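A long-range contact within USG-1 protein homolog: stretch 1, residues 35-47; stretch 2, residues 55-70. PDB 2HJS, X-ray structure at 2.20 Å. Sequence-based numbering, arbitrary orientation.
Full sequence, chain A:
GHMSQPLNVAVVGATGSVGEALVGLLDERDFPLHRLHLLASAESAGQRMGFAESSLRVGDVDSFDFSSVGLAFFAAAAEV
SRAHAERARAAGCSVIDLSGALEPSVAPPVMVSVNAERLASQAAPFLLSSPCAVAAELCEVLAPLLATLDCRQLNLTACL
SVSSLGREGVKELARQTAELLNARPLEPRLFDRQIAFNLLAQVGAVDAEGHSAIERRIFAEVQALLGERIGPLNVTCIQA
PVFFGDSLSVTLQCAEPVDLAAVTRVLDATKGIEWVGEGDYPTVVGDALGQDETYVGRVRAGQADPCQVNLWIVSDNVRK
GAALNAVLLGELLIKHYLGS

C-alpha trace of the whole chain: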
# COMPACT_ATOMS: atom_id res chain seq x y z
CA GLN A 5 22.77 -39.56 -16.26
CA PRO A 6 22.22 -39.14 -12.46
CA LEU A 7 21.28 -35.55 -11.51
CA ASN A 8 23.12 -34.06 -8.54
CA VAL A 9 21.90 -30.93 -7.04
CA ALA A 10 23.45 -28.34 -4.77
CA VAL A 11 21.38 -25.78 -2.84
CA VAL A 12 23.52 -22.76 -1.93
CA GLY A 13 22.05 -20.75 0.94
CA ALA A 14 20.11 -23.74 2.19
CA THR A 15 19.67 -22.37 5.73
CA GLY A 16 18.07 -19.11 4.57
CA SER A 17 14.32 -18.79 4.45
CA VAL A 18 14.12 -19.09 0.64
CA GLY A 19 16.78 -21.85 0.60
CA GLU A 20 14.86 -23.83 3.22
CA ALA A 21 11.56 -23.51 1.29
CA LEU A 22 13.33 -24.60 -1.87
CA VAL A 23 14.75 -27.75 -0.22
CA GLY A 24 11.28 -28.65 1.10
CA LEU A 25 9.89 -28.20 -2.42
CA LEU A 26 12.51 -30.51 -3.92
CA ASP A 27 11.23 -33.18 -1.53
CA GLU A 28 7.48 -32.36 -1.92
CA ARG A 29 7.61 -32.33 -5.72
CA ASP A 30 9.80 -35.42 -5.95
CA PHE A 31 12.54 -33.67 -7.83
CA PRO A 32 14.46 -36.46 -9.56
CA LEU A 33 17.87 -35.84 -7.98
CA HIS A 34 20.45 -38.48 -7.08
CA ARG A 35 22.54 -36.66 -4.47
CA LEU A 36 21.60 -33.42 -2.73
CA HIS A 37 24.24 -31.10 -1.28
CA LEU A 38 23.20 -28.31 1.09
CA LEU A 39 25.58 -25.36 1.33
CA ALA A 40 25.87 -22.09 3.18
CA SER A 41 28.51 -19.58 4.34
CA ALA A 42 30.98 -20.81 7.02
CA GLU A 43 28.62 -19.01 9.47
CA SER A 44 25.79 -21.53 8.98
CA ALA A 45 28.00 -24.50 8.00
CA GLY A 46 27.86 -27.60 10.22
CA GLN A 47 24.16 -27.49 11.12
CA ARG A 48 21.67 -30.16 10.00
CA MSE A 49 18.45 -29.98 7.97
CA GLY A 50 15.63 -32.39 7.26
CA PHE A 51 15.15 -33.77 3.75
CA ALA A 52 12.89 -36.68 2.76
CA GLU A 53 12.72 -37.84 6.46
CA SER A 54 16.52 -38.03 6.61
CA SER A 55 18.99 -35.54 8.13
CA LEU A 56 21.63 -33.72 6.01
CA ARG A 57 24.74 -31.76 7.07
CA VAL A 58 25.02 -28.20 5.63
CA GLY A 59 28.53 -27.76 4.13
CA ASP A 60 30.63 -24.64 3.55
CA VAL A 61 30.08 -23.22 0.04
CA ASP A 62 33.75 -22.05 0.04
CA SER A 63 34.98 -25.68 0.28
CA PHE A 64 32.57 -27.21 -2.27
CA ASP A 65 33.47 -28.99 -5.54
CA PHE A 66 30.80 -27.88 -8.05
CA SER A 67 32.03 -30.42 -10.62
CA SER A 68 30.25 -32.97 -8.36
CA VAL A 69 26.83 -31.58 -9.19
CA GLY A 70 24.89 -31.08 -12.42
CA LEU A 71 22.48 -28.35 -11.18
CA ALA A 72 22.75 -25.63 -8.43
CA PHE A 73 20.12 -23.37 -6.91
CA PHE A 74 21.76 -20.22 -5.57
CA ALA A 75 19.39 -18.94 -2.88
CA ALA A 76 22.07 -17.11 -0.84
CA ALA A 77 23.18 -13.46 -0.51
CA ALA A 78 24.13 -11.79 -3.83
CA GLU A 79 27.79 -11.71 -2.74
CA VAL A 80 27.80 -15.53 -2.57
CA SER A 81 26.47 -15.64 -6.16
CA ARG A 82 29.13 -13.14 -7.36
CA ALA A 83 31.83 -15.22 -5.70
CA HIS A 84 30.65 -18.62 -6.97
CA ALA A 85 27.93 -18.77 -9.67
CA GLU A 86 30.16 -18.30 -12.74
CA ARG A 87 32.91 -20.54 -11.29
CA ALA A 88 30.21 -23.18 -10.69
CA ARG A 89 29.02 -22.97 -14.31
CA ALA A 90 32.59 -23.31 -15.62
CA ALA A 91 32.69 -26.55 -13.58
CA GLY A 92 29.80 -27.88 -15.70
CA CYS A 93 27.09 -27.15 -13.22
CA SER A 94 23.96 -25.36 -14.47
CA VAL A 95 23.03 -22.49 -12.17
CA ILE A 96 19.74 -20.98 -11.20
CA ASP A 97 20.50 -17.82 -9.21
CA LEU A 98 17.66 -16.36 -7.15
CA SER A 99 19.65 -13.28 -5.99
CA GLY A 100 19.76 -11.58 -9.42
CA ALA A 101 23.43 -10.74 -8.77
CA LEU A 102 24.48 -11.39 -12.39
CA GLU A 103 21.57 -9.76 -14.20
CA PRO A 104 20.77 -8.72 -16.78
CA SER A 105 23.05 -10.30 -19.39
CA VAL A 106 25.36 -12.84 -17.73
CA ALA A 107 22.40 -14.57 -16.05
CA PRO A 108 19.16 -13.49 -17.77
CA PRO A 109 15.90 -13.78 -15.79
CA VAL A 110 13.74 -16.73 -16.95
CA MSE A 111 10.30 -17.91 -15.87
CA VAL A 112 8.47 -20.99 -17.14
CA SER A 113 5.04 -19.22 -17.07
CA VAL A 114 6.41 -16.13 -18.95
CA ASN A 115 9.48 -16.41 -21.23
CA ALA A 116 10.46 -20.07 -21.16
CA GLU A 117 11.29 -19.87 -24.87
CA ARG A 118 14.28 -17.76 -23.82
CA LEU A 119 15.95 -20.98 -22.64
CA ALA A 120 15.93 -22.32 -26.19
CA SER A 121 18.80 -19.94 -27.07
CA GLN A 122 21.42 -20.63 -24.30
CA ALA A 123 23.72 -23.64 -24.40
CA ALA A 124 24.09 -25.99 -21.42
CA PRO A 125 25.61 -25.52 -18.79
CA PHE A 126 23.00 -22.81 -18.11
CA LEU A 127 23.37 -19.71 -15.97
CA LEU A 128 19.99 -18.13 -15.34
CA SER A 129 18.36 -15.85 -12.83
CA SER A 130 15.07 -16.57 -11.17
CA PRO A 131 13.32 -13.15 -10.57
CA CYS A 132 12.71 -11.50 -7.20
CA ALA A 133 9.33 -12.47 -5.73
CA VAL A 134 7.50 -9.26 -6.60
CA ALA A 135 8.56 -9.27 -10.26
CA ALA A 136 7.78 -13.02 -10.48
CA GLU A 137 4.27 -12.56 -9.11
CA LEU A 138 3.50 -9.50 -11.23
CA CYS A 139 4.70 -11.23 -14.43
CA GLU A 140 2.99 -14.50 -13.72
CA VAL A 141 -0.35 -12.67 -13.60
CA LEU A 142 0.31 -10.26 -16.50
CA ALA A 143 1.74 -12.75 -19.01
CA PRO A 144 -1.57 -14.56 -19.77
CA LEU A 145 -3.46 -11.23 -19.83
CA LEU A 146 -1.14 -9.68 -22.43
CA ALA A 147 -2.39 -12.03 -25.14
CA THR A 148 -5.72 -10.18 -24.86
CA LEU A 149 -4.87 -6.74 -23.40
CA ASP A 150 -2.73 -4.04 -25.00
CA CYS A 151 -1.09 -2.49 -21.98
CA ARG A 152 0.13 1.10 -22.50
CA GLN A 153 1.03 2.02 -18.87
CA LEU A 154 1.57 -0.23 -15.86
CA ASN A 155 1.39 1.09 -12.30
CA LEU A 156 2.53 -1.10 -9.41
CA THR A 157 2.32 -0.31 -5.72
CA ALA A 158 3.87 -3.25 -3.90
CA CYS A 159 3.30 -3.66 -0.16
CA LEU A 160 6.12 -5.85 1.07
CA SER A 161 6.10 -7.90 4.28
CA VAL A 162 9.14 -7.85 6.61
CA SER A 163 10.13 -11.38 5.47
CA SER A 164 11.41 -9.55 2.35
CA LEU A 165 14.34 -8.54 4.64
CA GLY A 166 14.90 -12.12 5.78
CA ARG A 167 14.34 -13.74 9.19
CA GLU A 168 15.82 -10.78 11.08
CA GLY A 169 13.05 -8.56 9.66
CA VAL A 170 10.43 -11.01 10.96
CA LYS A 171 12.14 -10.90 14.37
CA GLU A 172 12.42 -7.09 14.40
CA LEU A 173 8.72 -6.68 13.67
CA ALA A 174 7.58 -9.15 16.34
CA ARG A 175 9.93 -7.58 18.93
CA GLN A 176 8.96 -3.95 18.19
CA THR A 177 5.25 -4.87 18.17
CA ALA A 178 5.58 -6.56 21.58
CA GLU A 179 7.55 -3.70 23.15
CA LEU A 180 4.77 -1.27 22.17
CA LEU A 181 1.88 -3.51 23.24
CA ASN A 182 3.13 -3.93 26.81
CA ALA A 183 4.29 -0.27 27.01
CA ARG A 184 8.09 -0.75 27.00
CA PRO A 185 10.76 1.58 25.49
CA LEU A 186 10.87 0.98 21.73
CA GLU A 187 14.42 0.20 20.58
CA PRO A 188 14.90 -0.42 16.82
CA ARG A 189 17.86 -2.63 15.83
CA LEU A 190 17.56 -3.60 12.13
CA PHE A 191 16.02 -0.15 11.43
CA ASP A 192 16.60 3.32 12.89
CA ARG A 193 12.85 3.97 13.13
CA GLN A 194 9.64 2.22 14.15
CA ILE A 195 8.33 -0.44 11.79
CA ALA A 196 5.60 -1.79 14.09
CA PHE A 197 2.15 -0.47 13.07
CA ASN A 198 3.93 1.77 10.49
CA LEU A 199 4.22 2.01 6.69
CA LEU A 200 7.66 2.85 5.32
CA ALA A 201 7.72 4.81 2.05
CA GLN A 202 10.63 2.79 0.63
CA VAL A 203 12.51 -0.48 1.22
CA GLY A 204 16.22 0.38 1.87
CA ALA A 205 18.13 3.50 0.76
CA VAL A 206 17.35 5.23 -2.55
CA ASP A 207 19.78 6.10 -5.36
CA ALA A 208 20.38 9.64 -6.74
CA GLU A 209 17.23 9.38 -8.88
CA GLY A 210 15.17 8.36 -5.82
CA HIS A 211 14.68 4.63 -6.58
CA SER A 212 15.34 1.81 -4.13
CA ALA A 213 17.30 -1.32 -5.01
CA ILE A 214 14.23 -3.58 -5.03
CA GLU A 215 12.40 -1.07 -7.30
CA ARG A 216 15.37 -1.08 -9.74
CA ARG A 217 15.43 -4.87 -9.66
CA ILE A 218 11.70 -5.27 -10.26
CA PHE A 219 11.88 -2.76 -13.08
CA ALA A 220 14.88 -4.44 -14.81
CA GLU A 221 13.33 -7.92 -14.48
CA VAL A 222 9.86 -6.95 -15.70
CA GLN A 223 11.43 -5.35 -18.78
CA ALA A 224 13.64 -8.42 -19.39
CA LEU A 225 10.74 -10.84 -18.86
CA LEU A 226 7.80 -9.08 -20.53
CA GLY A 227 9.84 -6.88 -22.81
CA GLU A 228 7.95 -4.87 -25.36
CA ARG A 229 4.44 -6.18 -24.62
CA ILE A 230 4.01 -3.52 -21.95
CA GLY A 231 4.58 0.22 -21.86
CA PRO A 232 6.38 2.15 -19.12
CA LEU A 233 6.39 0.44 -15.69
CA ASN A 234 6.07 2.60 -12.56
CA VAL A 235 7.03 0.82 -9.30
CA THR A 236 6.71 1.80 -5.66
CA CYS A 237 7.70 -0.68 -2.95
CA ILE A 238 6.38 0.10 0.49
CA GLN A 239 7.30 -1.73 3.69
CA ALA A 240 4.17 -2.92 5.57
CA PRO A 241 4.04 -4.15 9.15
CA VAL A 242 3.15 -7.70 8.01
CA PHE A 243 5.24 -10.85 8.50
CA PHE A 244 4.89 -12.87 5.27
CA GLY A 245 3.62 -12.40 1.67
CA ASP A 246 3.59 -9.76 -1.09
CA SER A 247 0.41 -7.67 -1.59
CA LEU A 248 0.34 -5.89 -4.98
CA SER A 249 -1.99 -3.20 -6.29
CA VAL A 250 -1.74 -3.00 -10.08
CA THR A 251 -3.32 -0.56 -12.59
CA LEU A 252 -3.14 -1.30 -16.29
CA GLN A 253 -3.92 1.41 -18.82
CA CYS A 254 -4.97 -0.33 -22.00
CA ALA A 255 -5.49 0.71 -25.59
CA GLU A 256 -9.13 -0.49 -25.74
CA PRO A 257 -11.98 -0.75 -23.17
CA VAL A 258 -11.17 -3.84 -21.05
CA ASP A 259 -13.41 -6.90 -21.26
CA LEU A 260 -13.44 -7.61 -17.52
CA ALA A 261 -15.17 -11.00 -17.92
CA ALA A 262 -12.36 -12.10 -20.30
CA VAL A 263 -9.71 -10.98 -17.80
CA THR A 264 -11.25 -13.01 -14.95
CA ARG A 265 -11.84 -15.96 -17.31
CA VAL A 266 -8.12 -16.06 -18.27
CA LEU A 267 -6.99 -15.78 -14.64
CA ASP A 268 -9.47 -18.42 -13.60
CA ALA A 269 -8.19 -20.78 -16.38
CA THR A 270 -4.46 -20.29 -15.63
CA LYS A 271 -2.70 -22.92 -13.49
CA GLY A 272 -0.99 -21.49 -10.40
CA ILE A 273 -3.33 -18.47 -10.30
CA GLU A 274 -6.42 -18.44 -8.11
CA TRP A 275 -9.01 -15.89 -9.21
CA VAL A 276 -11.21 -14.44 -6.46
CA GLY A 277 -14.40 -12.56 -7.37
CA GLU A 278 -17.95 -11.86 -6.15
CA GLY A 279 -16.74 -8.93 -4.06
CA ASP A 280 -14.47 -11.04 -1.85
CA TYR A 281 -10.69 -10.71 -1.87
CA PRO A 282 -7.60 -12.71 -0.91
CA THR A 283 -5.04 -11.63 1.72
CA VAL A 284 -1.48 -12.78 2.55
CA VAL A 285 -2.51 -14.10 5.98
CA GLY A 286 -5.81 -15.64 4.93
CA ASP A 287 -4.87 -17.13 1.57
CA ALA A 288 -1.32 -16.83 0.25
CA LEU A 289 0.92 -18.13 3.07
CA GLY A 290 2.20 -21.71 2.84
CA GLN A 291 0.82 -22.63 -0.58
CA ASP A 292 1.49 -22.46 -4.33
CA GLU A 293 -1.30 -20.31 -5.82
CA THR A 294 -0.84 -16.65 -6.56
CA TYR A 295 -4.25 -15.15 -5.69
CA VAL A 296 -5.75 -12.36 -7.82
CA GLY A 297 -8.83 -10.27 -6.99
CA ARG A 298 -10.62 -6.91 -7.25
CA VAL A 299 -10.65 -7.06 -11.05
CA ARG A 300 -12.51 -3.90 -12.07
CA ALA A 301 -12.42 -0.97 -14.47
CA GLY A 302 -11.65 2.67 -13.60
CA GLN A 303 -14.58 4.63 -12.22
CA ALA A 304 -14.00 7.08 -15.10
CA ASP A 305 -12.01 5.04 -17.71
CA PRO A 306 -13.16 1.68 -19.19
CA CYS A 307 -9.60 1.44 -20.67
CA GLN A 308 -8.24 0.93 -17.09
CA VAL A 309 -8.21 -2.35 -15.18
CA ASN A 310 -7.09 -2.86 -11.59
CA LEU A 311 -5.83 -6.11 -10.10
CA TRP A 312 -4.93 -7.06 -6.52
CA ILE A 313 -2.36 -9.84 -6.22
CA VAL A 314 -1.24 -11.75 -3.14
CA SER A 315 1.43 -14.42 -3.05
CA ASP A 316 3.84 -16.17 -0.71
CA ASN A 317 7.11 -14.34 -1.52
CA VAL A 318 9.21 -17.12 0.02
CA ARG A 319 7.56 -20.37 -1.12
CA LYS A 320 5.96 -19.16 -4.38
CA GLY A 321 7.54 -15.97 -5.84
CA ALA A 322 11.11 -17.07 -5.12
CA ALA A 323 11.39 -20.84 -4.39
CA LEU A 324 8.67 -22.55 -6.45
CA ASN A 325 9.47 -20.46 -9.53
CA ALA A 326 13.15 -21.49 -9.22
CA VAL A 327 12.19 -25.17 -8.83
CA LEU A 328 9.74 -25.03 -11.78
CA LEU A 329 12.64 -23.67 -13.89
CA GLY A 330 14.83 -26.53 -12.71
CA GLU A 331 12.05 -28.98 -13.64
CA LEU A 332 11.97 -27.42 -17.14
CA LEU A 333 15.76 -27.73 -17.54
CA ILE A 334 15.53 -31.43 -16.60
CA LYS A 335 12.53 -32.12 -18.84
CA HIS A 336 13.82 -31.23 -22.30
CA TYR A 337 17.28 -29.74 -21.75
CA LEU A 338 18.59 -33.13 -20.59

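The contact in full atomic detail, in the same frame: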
# COMPACT_ATOMS: atom_id res chain seq x y z
N ARG A 35 22.02 -37.19 -5.72
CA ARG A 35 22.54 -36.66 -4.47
C ARG A 35 22.21 -35.19 -4.33
O ARG A 35 22.19 -34.45 -5.32
CB ARG A 35 24.04 -36.89 -4.37
CG ARG A 35 24.43 -38.36 -4.34
CD ARG A 35 25.94 -38.53 -4.28
NE ARG A 35 26.38 -39.90 -4.58
CZ ARG A 35 26.59 -40.85 -3.68
NH1 ARG A 35 26.41 -40.60 -2.40
NH2 ARG A 35 26.98 -42.06 -4.06
N LEU A 36 21.88 -34.80 -3.09
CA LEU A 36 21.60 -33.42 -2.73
C LEU A 36 22.68 -32.90 -1.78
O LEU A 36 22.97 -33.53 -0.76
CB LEU A 36 20.21 -33.29 -2.09
CG LEU A 36 19.78 -31.90 -1.62
CD1 LEU A 36 19.82 -30.83 -2.72
CD2 LEU A 36 18.41 -31.90 -0.92
N HIS A 37 23.24 -31.73 -2.11
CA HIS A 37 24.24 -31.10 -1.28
C HIS A 37 23.74 -29.73 -0.83
O HIS A 37 23.46 -28.86 -1.67
CB HIS A 37 25.55 -30.95 -2.07
CG HIS A 37 26.11 -32.24 -2.56
ND1 HIS A 37 26.79 -33.11 -1.73
CD2 HIS A 37 26.07 -32.83 -3.77
CE1 HIS A 37 27.16 -34.18 -2.42
NE2 HIS A 37 26.73 -34.03 -3.66
N LEU A 38 23.63 -29.56 0.48
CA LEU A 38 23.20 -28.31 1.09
C LEU A 38 24.40 -27.46 1.49
O LEU A 38 25.28 -27.91 2.20
CB LEU A 38 22.32 -28.59 2.30
CG LEU A 38 21.09 -29.50 2.11
CD1 LEU A 38 20.21 -29.53 3.37
CD2 LEU A 38 20.28 -29.07 0.91
N LEU A 39 24.43 -26.20 1.06
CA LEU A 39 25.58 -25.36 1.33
C LEU A 39 25.18 -24.02 1.86
O LEU A 39 24.11 -23.52 1.56
CB LEU A 39 26.43 -25.19 0.07
CG LEU A 39 26.87 -26.51 -0.58
CD1 LEU A 39 27.17 -26.26 -2.03
CD2 LEU A 39 28.07 -27.13 0.17
N ALA A 40 26.06 -23.44 2.67
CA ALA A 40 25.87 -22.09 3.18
C ALA A 40 27.24 -21.47 3.46
O ALA A 40 28.25 -22.10 3.23
CB ALA A 40 25.03 -22.11 4.44
N SER A 41 27.26 -20.23 3.92
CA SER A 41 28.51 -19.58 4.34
C SER A 41 29.01 -20.22 5.63
O SER A 41 28.21 -20.73 6.41
CB SER A 41 28.30 -18.09 4.53
OG SER A 41 28.05 -17.47 3.27
N ALA A 42 30.33 -20.21 5.83
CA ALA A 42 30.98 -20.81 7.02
C ALA A 42 30.23 -20.53 8.34
O ALA A 42 30.24 -21.35 9.25
CB ALA A 42 32.44 -20.37 7.11
N GLU A 43 29.58 -19.35 8.41
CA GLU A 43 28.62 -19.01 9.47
C GLU A 43 27.70 -20.18 9.81
O GLU A 43 27.79 -20.76 10.90
CB GLU A 43 27.75 -17.81 9.04
CG GLU A 43 28.35 -16.42 9.31
CD GLU A 43 29.65 -16.17 8.56
OE1 GLU A 43 30.63 -15.71 9.22
OE2 GLU A 43 29.71 -16.43 7.33
N SER A 44 26.83 -20.51 8.84
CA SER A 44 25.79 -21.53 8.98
C SER A 44 26.27 -22.97 8.81
O SER A 44 25.55 -23.90 9.17
CB SER A 44 24.65 -21.26 7.99
OG SER A 44 24.31 -19.88 7.94
N ALA A 45 27.46 -23.15 8.25
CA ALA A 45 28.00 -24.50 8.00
C ALA A 45 28.02 -25.35 9.26
O ALA A 45 28.24 -24.83 10.36
CB ALA A 45 29.39 -24.41 7.39
N GLY A 46 27.80 -26.66 9.10
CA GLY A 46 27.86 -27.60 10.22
C GLY A 46 26.52 -27.96 10.87
O GLY A 46 26.42 -28.93 11.62
N GLN A 47 25.48 -27.18 10.58
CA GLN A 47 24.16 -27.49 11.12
C GLN A 47 23.39 -28.45 10.20
O GLN A 47 23.74 -28.62 9.02
CB GLN A 47 23.37 -26.22 11.45
CG GLN A 47 22.66 -25.57 10.29
CD GLN A 47 22.23 -24.14 10.60
OE1 GLN A 47 23.06 -23.24 10.75
NE2 GLN A 47 20.92 -23.92 10.69
N SER A 55 18.34 -36.71 7.55
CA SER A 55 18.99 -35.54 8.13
C SER A 55 20.33 -35.26 7.43
O SER A 55 21.23 -36.11 7.44
CB SER A 55 19.16 -35.77 9.64
OG SER A 55 20.01 -34.80 10.22
N LEU A 56 20.46 -34.07 6.84
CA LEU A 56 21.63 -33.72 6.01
C LEU A 56 22.52 -32.64 6.65
O LEU A 56 22.01 -31.67 7.20
CB LEU A 56 21.16 -33.20 4.64
CG LEU A 56 20.75 -34.19 3.54
CD1 LEU A 56 19.62 -35.10 4.00
CD2 LEU A 56 20.32 -33.44 2.32
N ARG A 57 23.84 -32.80 6.56
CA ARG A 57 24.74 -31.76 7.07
C ARG A 57 24.89 -30.61 6.05
O ARG A 57 25.12 -30.86 4.87
CB ARG A 57 26.12 -32.36 7.40
CG ARG A 57 27.03 -31.43 8.20
CD ARG A 57 28.42 -32.07 8.40
NE ARG A 57 29.40 -31.10 8.93
CZ ARG A 57 30.06 -30.19 8.20
NH1 ARG A 57 29.86 -30.08 6.88
NH2 ARG A 57 30.93 -29.37 8.79
N VAL A 58 24.76 -29.36 6.51
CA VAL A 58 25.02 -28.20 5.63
C VAL A 58 26.54 -27.99 5.57
O VAL A 58 27.18 -27.88 6.61
CB VAL A 58 24.32 -26.91 6.15
CG1 VAL A 58 24.68 -25.72 5.28
CG2 VAL A 58 22.80 -27.10 6.20
N GLY A 59 27.09 -27.96 4.35
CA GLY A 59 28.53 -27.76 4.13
C GLY A 59 28.87 -26.33 3.78
O GLY A 59 27.98 -25.53 3.50
N ASP A 60 30.15 -25.99 3.83
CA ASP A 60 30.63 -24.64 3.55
C ASP A 60 30.73 -24.48 2.04
O ASP A 60 31.45 -25.22 1.39
CB ASP A 60 31.99 -24.41 4.21
CG ASP A 60 32.53 -22.97 4.07
OD1 ASP A 60 31.98 -22.14 3.29
OD2 ASP A 60 33.53 -22.67 4.75
N VAL A 61 29.99 -23.52 1.48
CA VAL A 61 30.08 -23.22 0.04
C VAL A 61 31.53 -22.97 -0.43
O VAL A 61 31.88 -23.35 -1.54
CB VAL A 61 29.11 -22.09 -0.40
CG1 VAL A 61 29.48 -20.74 0.23
CG2 VAL A 61 29.05 -21.99 -1.92
N ASP A 62 32.36 -22.36 0.41
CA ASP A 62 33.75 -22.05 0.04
C ASP A 62 34.59 -23.30 -0.25
O ASP A 62 35.49 -23.26 -1.09
CB ASP A 62 34.44 -21.18 1.09
CG ASP A 62 33.92 -19.74 1.09
OD1 ASP A 62 33.16 -19.35 0.19
OD2 ASP A 62 34.30 -18.98 2.02
N SER A 63 34.27 -24.41 0.42
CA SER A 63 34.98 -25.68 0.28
C SER A 63 34.46 -26.59 -0.83
O SER A 63 35.08 -27.60 -1.12
CB SER A 63 34.90 -26.47 1.59
OG SER A 63 35.58 -25.81 2.64
N PHE A 64 33.32 -26.25 -1.44
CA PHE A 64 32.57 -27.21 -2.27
C PHE A 64 33.08 -27.38 -3.69
O PHE A 64 33.40 -26.39 -4.36
CB PHE A 64 31.07 -26.84 -2.29
CG PHE A 64 30.19 -27.89 -2.93
CD1 PHE A 64 29.92 -29.09 -2.27
CD2 PHE A 64 29.62 -27.67 -4.19
CE1 PHE A 64 29.09 -30.06 -2.85
CE2 PHE A 64 28.79 -28.64 -4.78
CZ PHE A 64 28.53 -29.84 -4.10
N ASP A 65 33.11 -28.64 -4.16
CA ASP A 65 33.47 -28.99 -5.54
C ASP A 65 32.23 -29.07 -6.42
O ASP A 65 31.52 -30.09 -6.41
CB ASP A 65 34.23 -30.34 -5.57
CG ASP A 65 34.73 -30.73 -6.98
OD1 ASP A 65 34.70 -29.92 -7.93
OD2 ASP A 65 35.16 -31.90 -7.14
N PHE A 66 31.99 -27.99 -7.19
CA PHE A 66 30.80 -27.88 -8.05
C PHE A 66 30.84 -28.82 -9.27
O PHE A 66 29.81 -29.04 -9.92
CB PHE A 66 30.56 -26.42 -8.50
CG PHE A 66 29.89 -25.56 -7.45
CD1 PHE A 66 28.50 -25.59 -7.28
CD2 PHE A 66 30.64 -24.69 -6.65
CE1 PHE A 66 27.85 -24.77 -6.33
CE2 PHE A 66 30.01 -23.86 -5.68
CZ PHE A 66 28.61 -23.91 -5.52
N SER A 67 32.00 -29.38 -9.59
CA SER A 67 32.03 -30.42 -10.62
C SER A 67 31.22 -31.66 -10.18
O SER A 67 30.81 -32.49 -11.02
CB SER A 67 33.47 -30.77 -11.05
OG SER A 67 34.18 -31.34 -9.97
N SER A 68 30.95 -31.79 -8.87
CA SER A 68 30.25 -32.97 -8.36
C SER A 68 28.74 -32.92 -8.61
O SER A 68 28.04 -33.94 -8.47
CB SER A 68 30.50 -33.14 -6.87
OG SER A 68 29.86 -32.08 -6.17
N VAL A 69 28.24 -31.72 -8.94
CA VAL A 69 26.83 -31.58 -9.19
C VAL A 69 26.57 -31.18 -10.64
O VAL A 69 27.44 -30.59 -11.35
CB VAL A 69 26.13 -30.63 -8.13
CG1 VAL A 69 26.11 -31.31 -6.78
CG2 VAL A 69 26.86 -29.29 -7.98
N GLY A 70 25.35 -31.48 -11.10
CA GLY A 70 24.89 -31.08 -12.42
C GLY A 70 23.98 -29.86 -12.45
O GLY A 70 23.83 -29.23 -13.50
O HOH W 1 27.34 -35.28 -6.11
O HOH W 2 24.34 -31.48 2.47
O HOH W 3 31.64 -19.05 3.63

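Five backbone hydrogen bonds join the two stretches, in two groups that use both edges of the segment around Val58 and Gly59. Along strand 36-40, Gly59 N donates to Leu38 O (2.8 Å), Ala40 N to Gly59 O (3.0 Å) and Val61 N to Ala40 O (2.8 Å), the alternating pattern of parallel pairing, with Leu39 in register with Gly59. The second group comes from the type II turn Ser44 to Gln47, where the chain folds back: Gly46 N donates to Val58 O and Val58 N to Gln47 O, both at 2.8 Å. The positive phi of Gly46 suits glycine, since a CB there would be jammed against the preceding carbonyl.

Water extends the polar network where direct pairing stops. One molecule accepts from Leu38 N (2.9 Å) and donates to Arg57 O (2.6 Å), bridging the strands just before the direct ladder begins. Another accepts from Ala42 N (2.8 Å) and donates to Asp60 OD1 (3.1 Å), an atom that also accepts from Asp62 N (2.9 Å). A third links His37 NE2 to Ser68 O, 2.8 Å from each.

Apolar side chains fill the remaining space. Leu39 CD1 sits over the face of the Phe64 ring, 3.5 Å from Phe64 CG, a CH-pi contact, while Leu39 CB lies 4.1 Å from Val61 CB. The lack of a side chain at Gly59 leaves room for Leu39, because an ideal CB would fall only 3.4 Å from Leu39 CD2. Val58 points toward stretch 1 and packs CG1 against Ala40 CB (3.7 Å) and CG2 against Leu38 CB (4.2 Å). Leu38 CD1 also meets Leu56 CB at 4.0 Å. Nearer the surface, His37 CD2 approaches Val69 CG1 at 3.4 Å, and the His37 and Phe64 rings meet obliquely, their planes at 53°. Together the stretches bury 953 Å².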